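Local coordinates for uncharacterized protein Sortase B (Clostridium perfringens, PDB 5YFK) that probably acts as a cysteine transpeptidase of the sortase B class, which as a rule join surface proteins to the bacterial cell wall, at residues 55-64 with 132-143. The protein carries 1 engineered substitution. Residues are numbered along the deposited sequence; the frame is centred on the assembly and turned at random.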
loop_
_atom_site.group_PDB
_atom_site.type_symbol
_atom_site.label_atom_id
_atom_site.label_comp_id
_atom_site.label_asym_id
_atom_site.label_seq_id
_atom_site.Cartn_x
_atom_site.Cartn_y
_atom_site.Cartn_z
ATOM N N TYR A 55 -2.131 13.632 -4.356
ATOM C CA TYR A 55 -1.923 12.402 -5.119
ATOM C C TYR A 55 -0.439 12.086 -5.299
ATOM O O TYR A 55 0.358 12.975 -5.614
ATOM C CB TYR A 55 -2.579 12.525 -6.490
ATOM C CG TYR A 55 -2.304 11.332 -7.377
ATOM C CD1 TYR A 55 -2.983 10.140 -7.184
ATOM C CD2 TYR A 55 -1.305 11.372 -8.335
ATOM C CE1 TYR A 55 -2.718 9.038 -7.970
ATOM C CE2 TYR A 55 -1.078 10.299 -9.178
ATOM C CZ TYR A 55 -1.771 9.122 -8.967
ATOM O OH TYR A 55 -1.493 8.018 -9.730
ATOM N N ARG A 56 -0.063 10.815 -5.138
ATOM C CA ARG A 56 1.327 10.422 -5.325
ATOM C C ARG A 56 1.513 9.278 -6.316
ATOM O O ARG A 56 2.469 9.283 -7.096
ATOM C CB ARG A 56 1.971 10.048 -3.991
ATOM C CG ARG A 56 1.957 11.163 -2.945
ATOM C CD ARG A 56 2.969 12.251 -3.290
ATOM N NE ARG A 56 2.943 13.362 -2.334
ATOM C CZ ARG A 56 2.268 14.493 -2.518
ATOM N NH1 ARG A 56 1.562 14.678 -3.621
ATOM N NH2 ARG A 56 2.271 15.425 -1.579
ATOM N N PHE A 57 0.672 8.249 -6.225
ATOM C CA PHE A 57 0.799 7.109 -7.114
ATOM C C PHE A 57 -0.477 6.267 -7.114
ATOM O O PHE A 57 -1.371 6.464 -6.280
ATOM C CB PHE A 57 2.026 6.235 -6.731
ATOM C CG PHE A 57 2.038 5.778 -5.297
ATOM C CD1 PHE A 57 1.518 4.545 -4.948
ATOM C CD2 PHE A 57 2.746 6.491 -4.337
ATOM C CE1 PHE A 57 1.542 4.111 -3.626
ATOM C CE2 PHE A 57 2.865 6.014 -3.032
ATOM C CZ PHE A 57 2.289 4.794 -2.686
ATOM N N TRP A 58 -0.527 5.290 -8.013
ATOM C CA TRP A 58 -1.635 4.355 -8.064
ATOM C C TRP A 58 -1.166 2.981 -7.533
ATOM O O TRP A 58 -0.022 2.570 -7.740
ATOM C CB TRP A 58 -2.158 4.219 -9.501
ATOM C CG TRP A 58 -3.506 3.539 -9.572
ATOM C CD1 TRP A 58 -3.763 2.205 -9.442
ATOM C CD2 TRP A 58 -4.778 4.184 -9.619
ATOM N NE1 TRP A 58 -5.107 1.978 -9.478
ATOM C CE2 TRP A 58 -5.758 3.183 -9.466
ATOM C CE3 TRP A 58 -5.179 5.522 -9.681
ATOM C CZ2 TRP A 58 -7.097 3.450 -9.577
ATOM C CZ3 TRP A 58 -6.520 5.798 -9.778
ATOM C CH2 TRP A 58 -7.474 4.765 -9.706
ATOM N N ILE A 59 -2.042 2.313 -6.813
ATOM C CA ILE A 59 -1.753 0.963 -6.317
ATOM C C ILE A 59 -2.815 -0.011 -6.827
ATOM O O ILE A 59 -4.022 0.229 -6.712
ATOM C CB ILE A 59 -1.691 0.949 -4.767
ATOM C CG1 ILE A 59 -1.244 -0.411 -4.239
ATOM C CG2 ILE A 59 -3.005 1.344 -4.145
ATOM C CD1 ILE A 59 -0.869 -0.400 -2.762
ATOM N N LYS A 60 -2.343 -1.183 -7.231
ATOM C CA LYS A 60 -3.196 -2.284 -7.558
ATOM C C LYS A 60 -2.612 -3.562 -6.995
ATOM O O LYS A 60 -1.445 -3.887 -7.252
ATOM C CB LYS A 60 -3.355 -2.392 -9.085
ATOM C CG LYS A 60 -4.136 -3.625 -9.555
ATOM C CD LYS A 60 -5.584 -3.581 -9.119
ATOM C CE LYS A 60 -6.181 -4.969 -8.915
ATOM N NZ LYS A 60 -7.405 -4.901 -8.069
ATOM N N VAL A 61 -3.466 -4.357 -6.365
ATOM C CA VAL A 61 -3.010 -5.613 -5.761
ATOM C C VAL A 61 -3.657 -6.798 -6.435
ATOM O O VAL A 61 -4.878 -6.909 -6.534
ATOM C CB VAL A 61 -3.214 -5.668 -4.239
ATOM C CG1 VAL A 61 -2.751 -7.023 -3.680
ATOM C CG2 VAL A 61 -2.440 -4.539 -3.566
ATOM N N GLU A 62 -2.795 -7.657 -6.963
ATOM C CA GLU A 62 -3.212 -8.772 -7.786
ATOM C C GLU A 62 -4.178 -9.624 -7.010
ATOM O O GLU A 62 -3.990 -9.867 -5.812
ATOM C CB GLU A 62 -1.972 -9.604 -8.159
ATOM C CG GLU A 62 -2.251 -11.008 -8.665
ATOM C CD GLU A 62 -0.968 -11.777 -9.017
ATOM O OE1 GLU A 62 0.005 -11.728 -8.234
ATOM O OE2 GLU A 62 -0.965 -12.511 -10.029
ATOM N N GLY A 63 -5.273 -9.983 -7.677
ATOM C CA GLY A 63 -6.257 -10.913 -7.147
ATOM C C GLY A 63 -7.249 -10.340 -6.154
ATOM O O GLY A 63 -7.904 -11.083 -5.429
ATOM N N THR A 64 -7.255 -9.013 -6.024
ATOM C CA THR A 64 -8.116 -8.311 -5.071
ATOM C C THR A 64 -8.814 -7.152 -5.766
ATOM O O THR A 64 -8.575 -6.882 -6.953
ATOM C CB THR A 64 -7.305 -7.673 -3.925
ATOM O OG1 THR A 64 -6.589 -6.550 -4.457
ATOM C CG2 THR A 64 -6.347 -8.676 -3.314
ATOM N N PHE A 132 -3.990 -18.268 -0.779
ATOM C CA PHE A 132 -4.029 -16.922 -1.336
ATOM C C PHE A 132 -2.634 -16.317 -1.476
ATOM O O PHE A 132 -2.350 -15.657 -2.483
ATOM C CB PHE A 132 -4.894 -16.022 -0.453
ATOM C CG PHE A 132 -5.395 -14.773 -1.149
ATOM C CD1 PHE A 132 -4.611 -13.621 -1.182
ATOM C CD2 PHE A 132 -6.526 -14.824 -1.940
ATOM C CE1 PHE A 132 -5.026 -12.503 -1.879
ATOM C CE2 PHE A 132 -6.958 -13.718 -2.645
ATOM C CZ PHE A 132 -6.183 -12.560 -2.639
ATOM N N PHE A 133 -1.887 -16.307 -0.367
ATOM C CA PHE A 133 -0.484 -15.827 -0.354
ATOM C C PHE A 133 0.355 -16.459 -1.472
ATOM O O PHE A 133 1.125 -15.787 -2.151
ATOM C CB PHE A 133 0.160 -16.120 1.019
ATOM C CG PHE A 133 1.606 -15.700 1.140
ATOM C CD1 PHE A 133 2.626 -16.591 0.852
ATOM C CD2 PHE A 133 1.944 -14.473 1.687
ATOM C CE1 PHE A 133 3.940 -16.213 0.952
ATOM C CE2 PHE A 133 3.272 -14.127 1.893
ATOM C CZ PHE A 133 4.272 -15.002 1.511
ATOM N N ASN A 134 0.254 -17.771 -1.628
ATOM C CA ASN A 134 0.978 -18.445 -2.690
ATOM C C ASN A 134 0.575 -18.011 -4.082
ATOM O O ASN A 134 1.413 -17.954 -4.983
ATOM C CB ASN A 134 0.790 -19.962 -2.571
ATOM C CG ASN A 134 1.568 -20.546 -1.415
ATOM O OD1 ASN A 134 2.468 -19.899 -0.870
ATOM N ND2 ASN A 134 1.127 -21.706 -0.938
ATOM N N ALA A 135 -0.715 -17.732 -4.263
ATOM C CA ALA A 135 -1.284 -17.537 -5.594
ATOM C C ALA A 135 -1.189 -16.088 -6.045
ATOM O O ALA A 135 -1.072 -15.812 -7.251
ATOM C CB ALA A 135 -2.732 -17.986 -5.611
ATOM N N ASN A 136 -1.136 -15.172 -5.077
ATOM C CA ASN A 136 -1.179 -13.744 -5.355
ATOM C C ASN A 136 0.043 -13.001 -4.820
ATOM O O ASN A 136 0.182 -12.803 -3.613
ATOM C CB ASN A 136 -2.453 -13.163 -4.778
ATOM C CG ASN A 136 -3.697 -13.812 -5.376
ATOM O OD1 ASN A 136 -4.003 -13.633 -6.551
ATOM N ND2 ASN A 136 -4.317 -14.682 -4.620
ATOM N N LYS A 137 1.025 -12.841 -5.696
ATOM C CA LYS A 137 2.386 -12.506 -5.289
ATOM C C LYS A 137 2.634 -10.981 -5.352
ATOM O O LYS A 137 3.615 -10.500 -4.788
ATOM C CB LYS A 137 3.393 -13.225 -6.196
ATOM C CG LYS A 137 3.488 -14.726 -5.977
ATOM C CD LYS A 137 4.588 -15.306 -6.859
ATOM C CE LYS A 137 4.571 -16.823 -6.838
ATOM N NZ LYS A 137 5.650 -17.366 -7.708
ATOM N N TYR A 138 1.932 -10.287 -6.240
ATOM C CA TYR A 138 2.430 -8.990 -6.738
ATOM C C TYR A 138 1.552 -7.821 -6.381
ATOM O O TYR A 138 0.321 -7.910 -6.420
ATOM C CB TYR A 138 2.617 -9.004 -8.243
ATOM C CG TYR A 138 3.535 -10.094 -8.683
ATOM C CD1 TYR A 138 4.863 -10.120 -8.276
ATOM C CD2 TYR A 138 3.054 -11.141 -9.448
ATOM C CE1 TYR A 138 5.691 -11.159 -8.629
ATOM C CE2 TYR A 138 3.861 -12.227 -9.738
ATOM C CZ TYR A 138 5.186 -12.198 -9.380
ATOM O OH TYR A 138 5.976 -13.278 -9.677
ATOM N N VAL A 139 2.227 -6.728 -6.035
ATOM C CA VAL A 139 1.625 -5.395 -5.918
ATOM C C VAL A 139 2.254 -4.496 -6.992
ATOM O O VAL A 139 3.480 -4.457 -7.184
ATOM C CB VAL A 139 1.873 -4.799 -4.520
ATOM C CG1 VAL A 139 1.212 -3.443 -4.341
ATOM C CG2 VAL A 139 1.417 -5.746 -3.443
ATOM N N THR A 140 1.401 -3.878 -7.782
ATOM C CA THR A 140 1.837 -2.934 -8.802
ATOM C C THR A 140 1.609 -1.479 -8.381
ATOM O O THR A 140 0.547 -1.144 -7.872
ATOM C CB THR A 140 1.085 -3.227 -10.114
ATOM O OG1 THR A 140 1.097 -4.640 -10.344
ATOM C CG2 THR A 140 1.772 -2.545 -11.293
ATOM N N LEU A 141 2.639 -0.650 -8.509
ATOM C CA LEU A 141 2.474 0.810 -8.361
ATOM C C LEU A 141 2.655 1.513 -9.688
ATOM O O LEU A 141 3.438 1.084 -10.514
ATOM C CB LEU A 141 3.480 1.388 -7.361
ATOM C CG LEU A 141 3.514 0.738 -5.984
ATOM C CD1 LEU A 141 4.515 1.429 -5.074
ATOM C CD2 LEU A 141 2.116 0.661 -5.366
ATOM N N TYR A 142 2.033 2.676 -9.824
ATOM C CA TYR A 142 2.354 3.563 -10.932
ATOM C C TYR A 142 2.621 4.946 -10.418
ATOM O O TYR A 142 1.773 5.506 -9.737
ATOM C CB TYR A 142 1.204 3.617 -11.921
ATOM C CG TYR A 142 1.609 4.264 -13.220
ATOM C CD1 TYR A 142 1.578 5.648 -13.377
ATOM C CD2 TYR A 142 1.921 3.491 -14.323
ATOM C CE1 TYR A 142 1.874 6.229 -14.615
ATOM C CE2 TYR A 142 2.287 4.064 -15.519
ATOM C CZ TYR A 142 2.244 5.432 -15.660
ATOM O OH TYR A 142 2.531 5.966 -16.889
ATOM N N ARG A 143 3.869 5.382 -10.552
ATOM C CA ARG A 143 4.319 6.644 -9.993
ATOM C C ARG A 143 5.187 7.390 -11.013
ATOM O O ARG A 143 6.112 6.818 -11.596
ATOM C CB ARG A 143 5.141 6.409 -8.723
ATOM C CG ARG A 143 5.623 7.714 -8.103
ATOM C CD ARG A 143 6.011 7.595 -6.627
ATOM N NE ARG A 143 7.325 6.986 -6.463
ATOM C CZ ARG A 143 8.484 7.653 -6.463
ATOM N NH1 ARG A 143 9.619 6.981 -6.512
ATOM N NH2 ARG A 143 8.520 8.970 -6.363
HETATM O O HOH W 1 -0.425 -6.491 -8.974
#
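A single carboxylate oxygen, OE1 of E62, takes two successive backbone N-H groups where helix 130-135 gives way to strand 138-143. Y138 N reaches E62 OE1 at 3.1 Å nearly along its C-O axis, while K137 N comes at 3.0 Å to E62 OE1 from above the carboxylate plane. With CG anti to the backbone N (chi1 163°) and an extended chain beyond it, E62 runs alongside Y138, carboxylate and ring only 26° from parallel. E62 N in turn donates to Y138 O, so the backbone N and O of Y138 are both bonded to E62, one to its carboxylate and one to its N-H.

From there the strands run antiparallel. K60 and T140 exchange two backbone bonds, as do W58 and Y142. This pairing joins the first and last strands in the sheet order, closing the eight-stranded sortase beta-barrel, away from the predicted catalytic residues.

On one face I59 and L141 lie side by side, I59 CG1 3.7 Å from L141 CD2, and V139 CG1 touches both I59 CG1 and V61 CG2. A water bridges K60 O and T140 OG1 on the other face, where W58 and Y142 lean on helix 35-51.

Past the strand, the type II turn from V61 to T64 carries G63 O to the edge of the F132 ring, 3.6 Å from F132 CZ; N136 ND2 sits over a face of that ring while bonding F132 O.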